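PDB 2OCD: L-asparaginase I from Vibrio cholerae, which probably hydrolyses L-asparagine to L-aspartate and ammonium, as a cytoplasmic homotetramer of the asparaginase 1 family. Local coordinates for residues B[4-9]-B[84-89]; B[112-117]-B[145-150]. All coordinates share one frame; numbering follows the deposited sequence.

Interaction 1: residues B[4-9]-B[84-89]; sequences KHIYIA and GFVILH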
loop_
_atom_site.group_PDB
_atom_site.type_symbol
_atom_site.label_atom_id
_atom_site.label_comp_id
_atom_site.label_asym_id
_atom_site.label_seq_id
_atom_site.Cartn_x
_atom_site.Cartn_y
_atom_site.Cartn_z
ATOM N N LYS B 4 23.714 26.043 -11.970
ATOM C CA LYS B 4 22.521 26.770 -11.669
ATOM C C LYS B 4 22.763 27.445 -10.312
ATOM O O LYS B 4 23.686 27.070 -9.594
ATOM C CB LYS B 4 21.318 25.800 -11.590
ATOM C CG LYS B 4 21.289 24.623 -12.614
ATOM C CD LYS B 4 22.135 23.382 -12.191
ATOM C CE LYS B 4 21.705 22.041 -12.854
ATOM N NZ LYS B 4 21.903 21.960 -14.335
ATOM N N HIS B 5 21.937 28.439 -9.974
ATOM C CA HIS B 5 22.005 29.148 -8.676
ATOM C C HIS B 5 20.581 29.291 -8.074
ATOM O O HIS B 5 19.743 29.968 -8.650
ATOM C CB HIS B 5 22.611 30.546 -8.854
ATOM C CG HIS B 5 23.137 31.140 -7.589
ATOM N ND1 HIS B 5 24.296 31.884 -7.545
ATOM C CD2 HIS B 5 22.702 31.052 -6.309
ATOM C CE1 HIS B 5 24.541 32.241 -6.295
ATOM N NE2 HIS B 5 23.592 31.752 -5.527
ATOM N N ILE B 6 20.332 28.691 -6.912
ATOM C CA ILE B 6 18.989 28.698 -6.269
ATOM C C ILE B 6 18.991 29.562 -5.036
ATOM O O ILE B 6 19.956 29.584 -4.268
ATOM C CB ILE B 6 18.503 27.294 -5.872
ATOM C CG1 ILE B 6 18.703 26.333 -7.055
ATOM C CG2 ILE B 6 17.038 27.319 -5.459
ATOM C CD1 ILE B 6 17.807 26.665 -8.318
ATOM N N TYR B 7 17.912 30.293 -4.867
ATOM C CA TYR B 7 17.774 31.186 -3.765
ATOM C C TYR B 7 16.911 30.466 -2.725
ATOM O O TYR B 7 15.816 30.004 -3.063
ATOM C CB TYR B 7 17.094 32.446 -4.254
ATOM C CG TYR B 7 16.662 33.403 -3.197
ATOM C CD1 TYR B 7 17.533 34.369 -2.727
ATOM C CD2 TYR B 7 15.368 33.386 -2.712
ATOM C CE1 TYR B 7 17.139 35.275 -1.768
ATOM C CE2 TYR B 7 14.950 34.287 -1.764
ATOM C CZ TYR B 7 15.834 35.230 -1.288
ATOM O OH TYR B 7 15.437 36.142 -0.353
ATOM N N ILE B 8 17.432 30.351 -1.485
ATOM C CA ILE B 8 16.696 29.777 -0.400
ATOM C C ILE B 8 16.248 30.851 0.519
ATOM O O ILE B 8 17.067 31.622 1.041
ATOM C CB ILE B 8 17.540 28.900 0.439
ATOM C CG1 ILE B 8 18.205 27.824 -0.414
ATOM C CG2 ILE B 8 16.689 28.272 1.519
ATOM C CD1 ILE B 8 19.288 27.091 0.371
ATOM N N ALA B 9 14.935 30.910 0.711
ATOM C CA ALA B 9 14.314 31.854 1.613
ATOM C C ALA B 9 13.919 31.079 2.885
ATOM O O ALA B 9 12.996 30.244 2.847
ATOM C CB ALA B 9 13.089 32.435 0.935
ATOM N N GLY B 84 16.016 29.466 -9.779
ATOM C CA GLY B 84 14.939 28.802 -9.060
ATOM C C GLY B 84 14.880 29.238 -7.593
ATOM O O GLY B 84 15.686 30.063 -7.135
ATOM N N PHE B 85 13.909 28.724 -6.850
ATOM C CA PHE B 85 13.664 29.208 -5.493
ATOM C C PHE B 85 13.130 28.125 -4.634
ATOM O O PHE B 85 12.240 27.417 -5.074
ATOM C CB PHE B 85 12.653 30.333 -5.556
ATOM C CG PHE B 85 13.053 31.409 -6.517
ATOM C CD1 PHE B 85 13.847 32.451 -6.098
ATOM C CD2 PHE B 85 12.690 31.330 -7.857
ATOM C CE1 PHE B 85 14.237 33.386 -6.956
ATOM C CE2 PHE B 85 13.100 32.260 -8.723
ATOM C CZ PHE B 85 13.880 33.299 -8.277
ATOM N N VAL B 86 13.672 28.005 -3.421
ATOM C CA VAL B 86 13.175 27.110 -2.377
ATOM C C VAL B 86 12.779 27.903 -1.161
ATOM O O VAL B 86 13.579 28.633 -0.612
ATOM C CB VAL B 86 14.250 26.100 -1.903
ATOM C CG1 VAL B 86 13.714 25.214 -0.728
ATOM C CG2 VAL B 86 14.694 25.221 -3.065
ATOM N N ILE B 87 11.544 27.729 -0.712
ATOM C CA ILE B 87 11.040 28.464 0.426
ATOM C C ILE B 87 10.950 27.466 1.573
ATOM O O ILE B 87 10.115 26.544 1.548
ATOM C CB ILE B 87 9.659 29.080 0.110
ATOM C CG1 ILE B 87 9.786 30.205 -0.920
ATOM C CG2 ILE B 87 8.976 29.641 1.356
ATOM C CD1 ILE B 87 8.485 30.446 -1.766
ATOM N N LEU B 88 11.819 27.650 2.568
ATOM C CA LEU B 88 11.723 26.915 3.856
ATOM C C LEU B 88 10.716 27.564 4.758
ATOM O O LEU B 88 10.698 28.747 4.907
ATOM C CB LEU B 88 13.067 26.820 4.589
ATOM C CG LEU B 88 14.163 26.125 3.784
ATOM C CD1 LEU B 88 15.468 26.055 4.638
ATOM C CD2 LEU B 88 13.625 24.694 3.248
ATOM N N HIS B 89 9.889 26.743 5.368
ATOM C CA HIS B 89 8.597 27.142 5.936
ATOM C C HIS B 89 8.209 26.109 7.000
ATOM O O HIS B 89 8.566 24.969 6.896
ATOM C CB HIS B 89 7.571 27.147 4.807
ATOM C CG HIS B 89 6.283 27.830 5.139
ATOM N ND1 HIS B 89 5.413 27.368 6.105
ATOM C CD2 HIS B 89 5.698 28.925 4.597
ATOM C CE1 HIS B 89 4.353 28.153 6.145
ATOM N NE2 HIS B 89 4.500 29.098 5.234
#
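Ala9 O accepts the backbone N-H of Leu88 at 2.9 Å, bent to 139° at the hydrogen. The same oxygen also receives the CA-H of Ile87. One residue pair back, Ala9 N donates to Val86 O over 3.0 Å. Val86 N in turn gives its hydrogen to Tyr7 O, while Tyr7 N reaches Gly84 O. The alternation is that of two parallel strands in register, Tyr7 with Phe85, Ile8 with Val86 and Ala9 with Ile87, and it puts 5-12 next to 84-88 inside the N-terminal sheet. Just past the pairing, Leu88 O accepts a hydrogen bond from Thr11 OG1.

On the face carrying Tyr7, Phe85, Ala9 and Ile87, the two aromatic side chains slant across one another. Phe85 CD1 comes within 3.7 Å of Tyr7 CB, and Tyr7 CD2 lies in the plane of the Phe85 ring, at its edge. Tyr7 CG stands anti to its own N (chi1 170°), bringing the CD2 side of its ring next to Phe85. Helix 65-78 packs over this face, and its Asp74 takes a weak hydrogen bond from Tyr7 OH.

The other face is aliphatic. Ile6 CG2 touches Val86 CG2 at 4.0 Å, and Ile8 CG2 meets the branch point CG of Leu88 at the same separation. Ile6 CD1 folds back over the backbone of Gly84, 3.6 Å from its N, because chi2 of -66° curls the chain end. Helix 127-141 covers Ile6 and Val86 here.

Alternate peptide groups are thus paired between these strands, while those of Ile6 and Ile8 turn to strand 48-58 and those of Ile87 to strand 112-115. Both faces offer a largely apolar surface to helices, as expected of a central strand pair in an alpha/beta sandwich.

Interaction 2: residues B[112-117]-B[145-150]; sequences VIVTGS and NEVTLF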
loop_
_atom_site.group_PDB
_atom_site.type_symbol
_atom_site.label_atom_id
_atom_site.label_comp_id
_atom_site.label_asym_id
_atom_site.label_seq_id
_atom_site.Cartn_x
_atom_site.Cartn_y
_atom_site.Cartn_z
ATOM N N VAL B 112 9.402 27.220 -7.997
ATOM C CA VAL B 112 9.285 27.634 -6.601
ATOM C C VAL B 112 8.779 26.432 -5.827
ATOM O O VAL B 112 7.693 25.951 -6.054
ATOM C CB VAL B 112 8.341 28.826 -6.410
ATOM C CG1 VAL B 112 8.518 29.391 -5.029
ATOM C CG2 VAL B 112 8.601 29.876 -7.431
ATOM N N ILE B 113 9.646 25.936 -4.944
ATOM C CA ILE B 113 9.433 24.754 -4.164
ATOM C C ILE B 113 9.429 25.145 -2.696
ATOM O O ILE B 113 10.446 25.590 -2.152
ATOM C CB ILE B 113 10.566 23.756 -4.372
ATOM C CG1 ILE B 113 10.811 23.463 -5.851
ATOM C CG2 ILE B 113 10.227 22.456 -3.710
ATOM C CD1 ILE B 113 11.793 22.240 -6.071
ATOM N N VAL B 114 8.287 24.963 -2.054
ATOM C CA VAL B 114 8.134 25.138 -0.607
ATOM C C VAL B 114 8.448 23.804 0.095
ATOM O O VAL B 114 7.944 22.755 -0.293
ATOM C CB VAL B 114 6.694 25.565 -0.269
ATOM C CG1 VAL B 114 6.506 25.776 1.246
ATOM C CG2 VAL B 114 6.318 26.797 -1.100
ATOM N N THR B 115 9.309 23.839 1.102
ATOM C CA THR B 115 9.599 22.632 1.858
ATOM C C THR B 115 9.946 22.938 3.299
ATOM O O THR B 115 9.934 24.090 3.740
ATOM C CB THR B 115 10.690 21.776 1.144
ATOM O OG1 THR B 115 10.745 20.458 1.720
ATOM C CG2 THR B 115 12.013 22.386 1.215
ATOM N N GLY B 116 10.233 21.887 4.039
ATOM C CA GLY B 116 10.488 21.989 5.476
ATOM C C GLY B 116 10.824 20.622 6.025
ATOM O O GLY B 116 11.193 19.693 5.278
ATOM N N SER B 117 10.694 20.486 7.337
ATOM C CA SER B 117 10.915 19.229 7.987
ATOM C C SER B 117 10.249 19.181 9.371
ATOM O O SER B 117 9.910 20.195 9.945
ATOM C CB SER B 117 12.421 18.976 8.093
ATOM O OG SER B 117 12.994 19.722 9.166
ATOM N N ASN B 145 7.881 24.832 -13.559
ATOM C CA ASN B 145 7.662 26.276 -13.397
ATOM C C ASN B 145 6.315 26.568 -12.760
ATOM O O ASN B 145 5.465 27.223 -13.367
ATOM C CB ASN B 145 7.781 27.050 -14.730
ATOM C CG ASN B 145 9.150 26.896 -15.404
ATOM O OD1 ASN B 145 9.240 26.831 -16.635
ATOM N ND2 ASN B 145 10.219 26.863 -14.606
ATOM N N GLU B 146 6.142 26.068 -11.548
ATOM C CA GLU B 146 4.952 26.261 -10.769
ATOM C C GLU B 146 5.381 26.338 -9.314
ATOM O O GLU B 146 6.550 26.073 -8.965
ATOM C CB GLU B 146 3.945 25.103 -10.863
ATOM C CG GLU B 146 3.843 24.223 -12.107
ATOM C CD GLU B 146 2.613 23.218 -12.005
ATOM O OE1 GLU B 146 1.793 23.373 -11.062
ATOM O OE2 GLU B 146 2.450 22.289 -12.881
ATOM N N VAL B 147 4.417 26.707 -8.473
ATOM C CA VAL B 147 4.579 26.608 -7.022
ATOM C C VAL B 147 4.326 25.162 -6.572
ATOM O O VAL B 147 3.227 24.644 -6.688
ATOM C CB VAL B 147 3.695 27.615 -6.278
ATOM C CG1 VAL B 147 3.936 27.507 -4.803
ATOM C CG2 VAL B 147 4.064 29.021 -6.697
ATOM N N THR B 148 5.368 24.505 -6.089
ATOM C CA THR B 148 5.259 23.102 -5.690
ATOM C C THR B 148 5.651 22.908 -4.221
ATOM O O THR B 148 6.125 23.855 -3.554
ATOM C CB THR B 148 6.143 22.219 -6.613
ATOM O OG1 THR B 148 7.513 22.652 -6.540
ATOM C CG2 THR B 148 5.627 22.294 -8.108
ATOM N N LEU B 149 5.436 21.694 -3.706
ATOM C CA LEU B 149 5.586 21.414 -2.258
ATOM C C LEU B 149 6.276 20.083 -2.123
ATOM O O LEU B 149 5.791 19.065 -2.637
ATOM C CB LEU B 149 4.225 21.425 -1.538
ATOM C CG LEU B 149 4.147 21.325 0.001
ATOM C CD1 LEU B 149 2.868 21.962 0.622
ATOM C CD2 LEU B 149 4.216 19.917 0.520
ATOM N N PHE B 150 7.425 20.085 -1.475
ATOM C CA PHE B 150 8.178 18.873 -1.387
ATOM C C PHE B 150 8.162 18.323 0.049
ATOM O O PHE B 150 8.541 19.041 1.003
ATOM C CB PHE B 150 9.581 19.127 -1.910
ATOM C CG PHE B 150 10.406 17.903 -2.015
ATOM C CD1 PHE B 150 10.108 16.926 -2.953
ATOM C CD2 PHE B 150 11.484 17.718 -1.219
ATOM C CE1 PHE B 150 10.871 15.759 -3.056
ATOM C CE2 PHE B 150 12.234 16.554 -1.334
ATOM C CZ PHE B 150 11.916 15.588 -2.238
#
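Val112 and Thr148 join the two strands of a left-handed beta-alpha-beta crossover, the rare hand and a known feature of asparaginases, in which helix 127-141 links strand 112-115 to strand 147-151. The backbone bonds come first. Thr148 N donates to Val112 O at 2.7 Å, and Thr148 O takes the N-H of Val114 at 2.9 Å. Phe150 N continues the parallel pattern to Val114 O, and Val112 N begins it at Glu146 O. Val112 O and Val114 O each also receive a CA-H, from Val147 and Leu149 respectively.

Apolar packing is sparser. Ile113 runs alongside Phe150, with Ile113 CG2 3.8 Å from Phe150 CB. On the opposite face Val112 CB faces Val147 CG2 at 4.3 Å. Leu155 of strand 154-157 touches Ile113, Thr148 and Phe150, while Met94 of helix 94-104 meets Val114 and Leu149.

Two threonine hydroxyls lie between the strands. Thr148 OG1 is flanked by its own N and carbonyl carbon (chi1 58°) and lies 3.5 Å from Ile113 CG1. Thr115, two residues on from Ile113, which pairs with Thr148, turns its hydroxyl anti to its own N (chi1 -167°), and OG1 donates to Phe150 O at 2.7 Å, approaching 33° out of the carbonyl plane.

Interaction 1 closes along the chain before interaction 2 opens, and their centres lie 9 Å apart in the same mixed sheet of the N-terminal asparaginase region. Strands 84-88 and 112-115 are neighbours there, so the four strands run side by side in the order 5-12, 84-88, 112-115, 147-151. Probable hydrogen bonds between Ile87 and both Ile113 and Thr115 sew the two contacts together, and Leu88 packs against Thr115. Helix 127-141 touches residues of both. The C-terminal ends of strands 5-12 and 84-88 lead into Thr14 and into Thr91 and Asp92, predicted catalytic or substrate-binding residues, and Gly116, after 112-115, lies about 5 Å from the side chain of Thr91.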